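Local coordinates for folylpolyglutamate synthase protein FOLC (Mycobacterium tuberculosis, PDB 2VOS) that probably catalyses the ATP-dependent addition of L-glutamate to dihydropteroate and then to tetrahydrofolate, giving dihydrofolate and folylpolyglutamates, at residues His100-Val105 / Ala477-Phe482; Thr404-Pro409 / Ser471-Gly476; Pro190-Thr195 / Gly218-Ala223. One frame throughout, in Å; residues are numbered along the deposited sequence.

Contact 1 of 3, residues His100-Val105 / Ala477-Phe482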
loop_
_atom_site.group_PDB
_atom_site.type_symbol
_atom_site.label_atom_id
_atom_site.label_comp_id
_atom_site.label_asym_id
_atom_site.label_seq_id
_atom_site.Cartn_x
_atom_site.Cartn_y
_atom_site.Cartn_z
ATOM N N HIS A 100 -5.128 6.365 -1.744
ATOM C CA HIS A 100 -5.324 6.224 -3.207
ATOM C C HIS A 100 -4.181 6.932 -3.980
ATOM O O HIS A 100 -3.559 7.908 -3.477
ATOM C CB HIS A 100 -6.705 6.742 -3.661
ATOM C CG HIS A 100 -6.902 8.232 -3.506
ATOM N ND1 HIS A 100 -7.532 8.793 -2.415
ATOM C CD2 HIS A 100 -6.612 9.267 -4.341
ATOM C CE1 HIS A 100 -7.595 10.109 -2.576
ATOM N NE2 HIS A 100 -7.039 10.420 -3.736
ATOM N N LEU A 101 -3.874 6.417 -5.170
ATOM C CA LEU A 101 -2.904 7.002 -6.059
ATOM C C LEU A 101 -3.506 8.127 -6.871
ATOM O O LEU A 101 -2.957 9.237 -6.901
ATOM C CB LEU A 101 -2.446 5.961 -7.080
ATOM C CG LEU A 101 -1.367 4.959 -6.753
ATOM C CD1 LEU A 101 -1.277 4.002 -7.909
ATOM C CD2 LEU A 101 0.021 5.637 -6.545
ATOM N N GLN A 102 -4.592 7.827 -7.592
ATOM C CA GLN A 102 -5.181 8.829 -8.524
ATOM C C GLN A 102 -6.570 9.324 -8.171
ATOM O O GLN A 102 -6.865 10.536 -8.299
ATOM C CB GLN A 102 -5.228 8.272 -9.934
ATOM C CG GLN A 102 -3.907 7.768 -10.403
ATOM C CD GLN A 102 -4.074 6.956 -11.667
ATOM O OE1 GLN A 102 -4.079 5.692 -11.641
ATOM N NE2 GLN A 102 -4.167 7.663 -12.810
ATOM N N SER A 103 -7.447 8.412 -7.738
ATOM C CA SER A 103 -8.825 8.776 -7.490
ATOM C C SER A 103 -9.293 8.076 -6.225
ATOM O O SER A 103 -8.911 6.945 -5.984
ATOM C CB SER A 103 -9.697 8.373 -8.697
ATOM O OG SER A 103 -11.072 8.453 -8.341
ATOM N N PRO A 104 -10.123 8.741 -5.404
ATOM C CA PRO A 104 -10.507 8.058 -4.200
ATOM C C PRO A 104 -11.364 6.795 -4.446
ATOM O O PRO A 104 -11.477 5.977 -3.525
ATOM C CB PRO A 104 -11.345 9.116 -3.445
ATOM C CG PRO A 104 -11.809 10.055 -4.464
ATOM C CD PRO A 104 -10.719 10.090 -5.521
ATOM N N VAL A 105 -11.975 6.622 -5.637
ATOM C CA VAL A 105 -12.698 5.346 -5.906
ATOM C C VAL A 105 -11.781 4.149 -5.670
ATOM O O VAL A 105 -12.258 3.010 -5.411
ATOM C CB VAL A 105 -13.352 5.262 -7.363
ATOM C CG1 VAL A 105 -14.253 6.432 -7.587
ATOM C CG2 VAL A 105 -12.315 5.189 -8.501
ATOM N N ALA A 477 0.348 11.081 -9.147
ATOM C CA ALA A 477 0.235 12.220 -10.100
ATOM C C ALA A 477 0.845 11.871 -11.445
ATOM O O ALA A 477 0.316 12.189 -12.489
ATOM C CB ALA A 477 0.891 13.532 -9.541
ATOM N N ALA A 478 1.977 11.196 -11.409
ATOM C CA ALA A 478 2.644 10.738 -12.608
ATOM C C ALA A 478 1.769 9.724 -13.345
ATOM O O ALA A 478 1.706 9.771 -14.584
ATOM C CB ALA A 478 4.043 10.125 -12.250
ATOM N N ARG A 479 1.082 8.829 -12.625
ATOM C CA ARG A 479 0.288 7.848 -13.274
ATOM C C ARG A 479 -0.833 8.551 -14.114
ATOM O O ARG A 479 -1.182 8.126 -15.248
ATOM C CB ARG A 479 -0.283 6.854 -12.241
ATOM C CG ARG A 479 -0.790 5.550 -12.898
ATOM C CD ARG A 479 -1.035 4.417 -11.824
ATOM N NE ARG A 479 -1.139 3.110 -12.476
ATOM C CZ ARG A 479 -2.239 2.632 -13.041
ATOM N NH1 ARG A 479 -3.370 3.333 -13.029
ATOM N NH2 ARG A 479 -2.206 1.443 -13.647
ATOM N N THR A 480 -1.416 9.609 -13.554
ATOM C CA THR A 480 -2.429 10.399 -14.232
ATOM C C THR A 480 -1.827 11.169 -15.440
ATOM O O THR A 480 -2.427 11.223 -16.507
ATOM C CB THR A 480 -3.053 11.362 -13.218
ATOM O OG1 THR A 480 -3.843 10.620 -12.267
ATOM C CG2 THR A 480 -3.918 12.430 -13.912
ATOM N N LEU A 481 -0.646 11.752 -15.290
ATOM C CA LEU A 481 0.061 12.350 -16.418
ATOM C C LEU A 481 0.255 11.373 -17.588
ATOM O O LEU A 481 0.177 11.771 -18.757
ATOM C CB LEU A 481 1.423 12.910 -15.997
ATOM C CG LEU A 481 1.354 14.138 -15.068
ATOM C CD1 LEU A 481 2.783 14.587 -14.665
ATOM C CD2 LEU A 481 0.513 15.310 -15.724
ATOM N N PHE A 482 0.508 10.102 -17.281
ATOM C CA PHE A 482 0.706 9.101 -18.320
ATOM C C PHE A 482 -0.602 8.505 -18.811
ATOM O O PHE A 482 -0.603 7.586 -19.612
ATOM C CB PHE A 482 1.674 8.011 -17.799
ATOM C CG PHE A 482 3.114 8.407 -17.958
ATOM C CD1 PHE A 482 3.735 8.210 -19.171
ATOM C CD2 PHE A 482 3.835 9.003 -16.917
ATOM C CE1 PHE A 482 5.005 8.563 -19.359
ATOM C CE2 PHE A 482 5.103 9.360 -17.090
ATOM C CZ PHE A 482 5.701 9.168 -18.338
HETATM O O HOH W 1 -4.709 11.868 -10.316
#
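Gln-102 carries this contact, its amide held at both ends by consecutive residues of the C-terminal helix. On the oxygen side, Arg-479 NH1 donates to Gln-102 OE1 over 2.8 Å, arriving in the carbonyl plane at a C=O...N angle of 145°; the oxygen lies close to the guanidinium plane, although the two flat groups are turned 70° apart. On the nitrogen side, Gln-102 NE2 donates to Thr-480 OG1 at 3.0 Å, nearly straight and within the amide plane. NE2 has a second bond, to Arg-484 O, and NH1 one to Asp-485 O; together these bonds fix which end of the amide is oxygen and hold it against rotation. A water 2.5 Å from Thr-480 OG1 donates a longer bond to Gln-102 O.

Beside the bonded amide, Leu-101 CD1 packs against Arg-479 CD at 3.9 Å, the chains crossing at about a right angle. Arg-479 reaches this place with CG anti to the backbone N (chi1 -163°) and an extended chain as far as NE. Its charge is met by a salt bridge from NH2 to Glu-340, while Glu-106 accepts from the backbone N-H groups of Leu-101, Gln-102 and Ser-103 and so shapes the turn. Leu-101 also touches the ADP-binding Arg-338, placing the contact at the junction between the P-loop NTPase domain and the C-terminal glutamate ligase domain of this Mur ligase-like enzyme.

Contact 2 of 3, residues Thr404-Pro409 / Ser471-Gly476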
loop_
_atom_site.group_PDB
_atom_site.type_symbol
_atom_site.label_atom_id
_atom_site.label_comp_id
_atom_site.label_asym_id
_atom_site.label_seq_id
_atom_site.Cartn_x
_atom_site.Cartn_y
_atom_site.Cartn_z
ATOM N N THR A 404 11.476 17.861 -7.069
ATOM C CA THR A 404 10.360 18.706 -7.393
ATOM C C THR A 404 9.329 18.636 -6.262
ATOM O O THR A 404 9.652 18.237 -5.140
ATOM C CB THR A 404 9.780 18.341 -8.823
ATOM O OG1 THR A 404 8.782 19.293 -9.196
ATOM C CG2 THR A 404 9.168 16.960 -8.857
ATOM N N HIS A 405 8.104 19.068 -6.552
ATOM C CA HIS A 405 7.011 19.174 -5.568
ATOM C C HIS A 405 5.835 18.482 -6.239
ATOM O O HIS A 405 5.488 18.858 -7.358
ATOM C CB HIS A 405 6.666 20.656 -5.358
ATOM C CG HIS A 405 5.691 20.915 -4.253
ATOM N ND1 HIS A 405 4.372 20.504 -4.307
ATOM C CD2 HIS A 405 5.839 21.556 -3.065
ATOM C CE1 HIS A 405 3.755 20.864 -3.194
ATOM N NE2 HIS A 405 4.620 21.519 -2.429
ATOM N N ASN A 406 5.213 17.510 -5.582
ATOM C CA ASN A 406 4.178 16.706 -6.235
ATOM C C ASN A 406 2.781 17.307 -6.114
ATOM O O ASN A 406 1.785 16.646 -6.482
ATOM C CB ASN A 406 4.156 15.314 -5.659
ATOM C CG ASN A 406 3.887 15.307 -4.124
ATOM O OD1 ASN A 406 3.360 16.269 -3.549
ATOM N ND2 ASN A 406 4.252 14.197 -3.477
ATOM N N GLY A 407 2.703 18.527 -5.563
ATOM C CA GLY A 407 1.419 19.174 -5.406
ATOM C C GLY A 407 0.715 18.924 -4.077
ATOM O O GLY A 407 -0.311 19.524 -3.799
ATOM N N SER A 408 1.232 18.047 -3.220
ATOM C CA SER A 408 0.577 17.875 -1.924
ATOM C C SER A 408 0.996 18.999 -1.006
ATOM O O SER A 408 2.143 19.438 -1.044
ATOM C CB SER A 408 0.971 16.535 -1.308
ATOM O OG SER A 408 0.790 16.599 0.082
ATOM N N PRO A 409 0.072 19.481 -0.170
ATOM C CA PRO A 409 0.401 20.506 0.845
ATOM C C PRO A 409 1.450 20.031 1.855
ATOM O O PRO A 409 2.096 20.839 2.510
ATOM C CB PRO A 409 -0.942 20.738 1.562
ATOM C CG PRO A 409 -1.764 19.506 1.262
ATOM C CD PRO A 409 -1.363 19.147 -0.157
ATOM N N SER A 471 6.942 9.315 -2.986
ATOM C CA SER A 471 5.665 9.458 -2.333
ATOM C C SER A 471 4.602 8.724 -3.135
ATOM O O SER A 471 4.703 8.574 -4.362
ATOM C CB SER A 471 5.344 10.957 -2.221
ATOM O OG SER A 471 4.044 11.188 -1.745
ATOM N N VAL A 472 3.546 8.303 -2.457
ATOM C CA VAL A 472 2.336 7.856 -3.150
ATOM C C VAL A 472 1.785 8.924 -4.092
ATOM O O VAL A 472 1.378 8.645 -5.229
ATOM C CB VAL A 472 1.218 7.481 -2.114
ATOM C CG1 VAL A 472 -0.042 7.058 -2.850
ATOM C CG2 VAL A 472 1.732 6.334 -1.245
ATOM N N VAL A 473 1.824 10.170 -3.639
ATOM C CA VAL A 473 1.263 11.268 -4.400
ATOM C C VAL A 473 2.082 11.538 -5.689
ATOM O O VAL A 473 1.519 11.872 -6.764
ATOM C CB VAL A 473 1.226 12.550 -3.522
ATOM C CG1 VAL A 473 0.739 13.751 -4.353
ATOM C CG2 VAL A 473 0.317 12.342 -2.282
ATOM N N THR A 474 3.389 11.348 -5.589
ATOM C CA THR A 474 4.301 11.567 -6.714
ATOM C C THR A 474 3.996 10.495 -7.773
ATOM O O THR A 474 3.826 10.782 -8.967
ATOM C CB THR A 474 5.799 11.409 -6.287
ATOM O OG1 THR A 474 6.122 12.266 -5.161
ATOM C CG2 THR A 474 6.776 11.780 -7.480
ATOM N N ALA A 475 3.982 9.236 -7.341
ATOM C CA ALA A 475 3.610 8.131 -8.198
ATOM C C ALA A 475 2.220 8.288 -8.788
ATOM O O ALA A 475 2.036 8.107 -10.004
ATOM C CB ALA A 475 3.758 6.803 -7.428
ATOM N N GLY A 476 1.233 8.645 -7.966
ATOM C CA GLY A 476 -0.125 8.801 -8.429
ATOM C C GLY A 476 -0.284 9.927 -9.421
ATOM O O GLY A 476 -0.936 9.737 -10.482
#
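The start of the C-terminal helix packs here on an Asx turn that follows strand 400-403 of the glutamate ligase domain. Ser-471 is the helix N-cap: with OG anti to its own backbone N, it accepts from Val-473 N at 3.1 Å. Its side chain lies about 5 Å from that of the magnesium ligand His-354, which places the helix start near, but not in, the magnesium site. Val-473, in the first turn, lays CG1 against the amide of Asn-406, 3.5 Å from Asn-406 CG, the two side chains crossing at about a right angle. The same methyl also reaches Ser-408 CB, at 4.1 Å. Thr-474 comes next and turns OG1 back beside its backbone N, where the hydroxyl meets both Asn-406 ND2 and the carbonyl oxygen of Ser-380, its stronger partner. Asn-406 CG sits in the crowded position between backbone N and carbonyl carbon (chi1 59°), from which OD1 accepts from Ser-408 N at 2.8 Å and closes the Asx turn. The opposite end of the amide donates across the contact, Asn-406 ND2 to Thr-474 OG1, at 3.2 Å and 161°, with the hydroxyl oxygen close to the amide plane.

Contact 3 of 3, residues Pro190-Thr195 / Gly218-Ala223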
loop_
_atom_site.group_PDB
_atom_site.type_symbol
_atom_site.label_atom_id
_atom_site.label_comp_id
_atom_site.label_asym_id
_atom_site.label_seq_id
_atom_site.Cartn_x
_atom_site.Cartn_y
_atom_site.Cartn_z
ATOM N N PRO A 190 -11.020 -12.619 11.390
ATOM C CA PRO A 190 -10.531 -13.991 11.704
ATOM C C PRO A 190 -9.073 -14.227 11.197
ATOM O O PRO A 190 -8.406 -15.190 11.620
ATOM C CB PRO A 190 -11.518 -14.899 10.969
ATOM C CG PRO A 190 -12.137 -14.001 9.862
ATOM C CD PRO A 190 -12.136 -12.607 10.407
ATOM N N VAL A 191 -8.603 -13.381 10.288
ATOM C CA VAL A 191 -7.215 -13.477 9.826
ATOM C C VAL A 191 -6.625 -12.059 9.882
ATOM O O VAL A 191 -7.184 -11.117 9.296
ATOM C CB VAL A 191 -7.079 -13.978 8.380
ATOM C CG1 VAL A 191 -5.627 -13.962 7.993
ATOM C CG2 VAL A 191 -7.619 -15.430 8.256
ATOM N N ALA A 192 -5.533 -11.907 10.612
ATOM C CA ALA A 192 -4.824 -10.632 10.736
ATOM C C ALA A 192 -3.428 -10.816 10.143
ATOM O O ALA A 192 -2.710 -11.753 10.471
ATOM C CB ALA A 192 -4.722 -10.226 12.225
ATOM N N VAL A 193 -3.025 -9.921 9.272
ATOM C CA VAL A 193 -1.817 -10.108 8.564
ATOM C C VAL A 193 -0.916 -8.984 8.946
ATOM O O VAL A 193 -1.355 -7.796 8.932
ATOM C CB VAL A 193 -2.117 -10.014 7.065
ATOM C CG1 VAL A 193 -0.854 -10.186 6.208
ATOM C CG2 VAL A 193 -3.213 -11.047 6.666
ATOM N N ILE A 194 0.344 -9.304 9.255
ATOM C CA ILE A 194 1.319 -8.240 9.613
ATOM C C ILE A 194 2.498 -8.299 8.642
ATOM O O ILE A 194 3.331 -9.184 8.718
ATOM C CB ILE A 194 1.881 -8.384 11.064
ATOM C CG1 ILE A 194 0.754 -8.671 12.070
ATOM C CG2 ILE A 194 2.718 -7.062 11.466
ATOM C CD1 ILE A 194 -0.269 -7.525 12.284
ATOM N N THR A 195 2.564 -7.352 7.726
ATOM C CA THR A 195 3.654 -7.243 6.812
ATOM C C THR A 195 4.892 -6.625 7.491
ATOM O O THR A 195 4.826 -6.145 8.645
ATOM C CB THR A 195 3.216 -6.403 5.578
ATOM O OG1 THR A 195 3.244 -5.002 5.892
ATOM C CG2 THR A 195 1.809 -6.756 5.076
ATOM N N GLY A 218 -2.392 -4.428 17.385
ATOM C CA GLY A 218 -3.756 -4.224 17.879
ATOM C C GLY A 218 -4.843 -4.747 16.931
ATOM O O GLY A 218 -6.002 -4.825 17.314
ATOM N N ILE A 219 -4.500 -5.163 15.705
ATOM C CA ILE A 219 -5.551 -5.714 14.858
ATOM C C ILE A 219 -5.731 -7.226 15.081
ATOM O O ILE A 219 -6.648 -7.856 14.505
ATOM C CB ILE A 219 -5.328 -5.400 13.319
ATOM C CG1 ILE A 219 -4.119 -6.204 12.764
ATOM C CG2 ILE A 219 -5.220 -3.871 13.093
ATOM C CD1 ILE A 219 -4.168 -6.414 11.229
ATOM N N ILE A 220 -4.842 -7.826 15.863
ATOM C CA ILE A 220 -4.983 -9.249 16.159
ATOM C C ILE A 220 -5.915 -9.331 17.388
ATOM O O ILE A 220 -5.493 -8.956 18.490
ATOM C CB ILE A 220 -3.589 -9.886 16.532
ATOM C CG1 ILE A 220 -2.547 -9.701 15.404
ATOM C CG2 ILE A 220 -3.733 -11.372 16.901
ATOM C CD1 ILE A 220 -1.062 -9.877 15.873
ATOM N N THR A 221 -7.149 -9.820 17.225
ATOM C CA THR A 221 -8.157 -9.766 18.302
ATOM C C THR A 221 -8.652 -11.160 18.663
ATOM O O THR A 221 -8.653 -12.047 17.794
ATOM C CB THR A 221 -9.372 -8.906 17.872
ATOM O OG1 THR A 221 -9.991 -9.525 16.748
ATOM C CG2 THR A 221 -8.926 -7.541 17.403
ATOM N N ARG A 222 -9.090 -11.364 19.898
ATOM C CA ARG A 222 -9.638 -12.668 20.303
ATOM C C ARG A 222 -10.949 -12.926 19.545
ATOM O O ARG A 222 -11.773 -12.022 19.400
ATOM C CB ARG A 222 -9.856 -12.709 21.807
ATOM C CG ARG A 222 -10.477 -14.041 22.323
ATOM C CD ARG A 222 -10.246 -14.240 23.837
ATOM N NE ARG A 222 -10.869 -15.453 24.406
ATOM C CZ ARG A 222 -10.780 -16.699 23.914
ATOM N NH1 ARG A 222 -10.117 -16.949 22.784
ATOM N NH2 ARG A 222 -11.375 -17.716 24.550
ATOM N N ALA A 223 -11.124 -14.132 19.019
ATOM C CA ALA A 223 -12.340 -14.501 18.279
ATOM C C ALA A 223 -13.525 -14.706 19.249
ATOM O O ALA A 223 -13.316 -15.045 20.428
ATOM C CB ALA A 223 -12.097 -15.782 17.482
#
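Apolar packing accounts for this contact: Ala-192 and Ile-194, on strand 191-194, meet Ile-219 and Ile-220 in the loop that follows helix 209-217. Ala-192 points at the loop, and its single methyl is met by both isoleucines, with Ile-220 CG1 at 3.9 Å from Ala-192 CB and Ile-219 CD1 at 4.0 Å from the same atom. Ile-194 starts off to one side, but its chain bends back (chi1 -46°, chi2 -67°) and brings CD1 to 4.1 Å from Ile-219 CG1. These two isoleucines run past each other in opposite directions, so the contact is made alongside rather than tip to tip. Ile-220 CD1 adds a looser approach, 4.4 Å from Ile-194 CD1. Ile-219 has CG1 in the crowded position between its backbone N and carbonyl carbon (chi1 70°), and with the chain extended beyond CG1 this brings CD1 to Ala-192 CB and the carbonyl of Val-193.

Contacts between side chains and backbone are fewer. Ile-219 CD1 lies 3.9 Å from Val-193 O, and Ile-219 O lies 3.8 Å from Ala-192 CB.

The polar bonding of the strand is directed elsewhere: its backbone pairs in parallel with strands 66-70 and 231-234. Val-193 points away from the loop and its side chain packs on Leu-304 and Ser-308 of helix 296-312, while Ile-219 also reaches His-68 and Ala-70 on the neighbouring strand, and Ile-220 touches Ser-249 of helix 239-251. Strand 191-194, helix 209-217 and strand 231-234 follow one another with the two strands parallel and adjacent, so the loop lies on the second leg of a beta-alpha-beta crossover, packed against the sheet of the P-loop NTPase fold in the Mur ligase middle domain.

From the N terminus, the chain first passes residues 100-105, in the loop between strands 93-96 and 108-110, which find their partner only 372 residues later on helix 472-481. Contact 1 therefore closes a very long loop, and the other two contacts are nested inside it. Contact 3 closes first, a local crossover within the nucleotide-binding domain. Contact 2 opens only after that and closes within the C-terminal domain, so these two stand in series, their centres 32 Å apart. Contacts 1 and 2 share helix 472-481 and touch directly, Leu-101 CD2 lying 3.5 Å from Gly-476 N, so that one helix joins the C-terminal domain to the loop at residues 100-105.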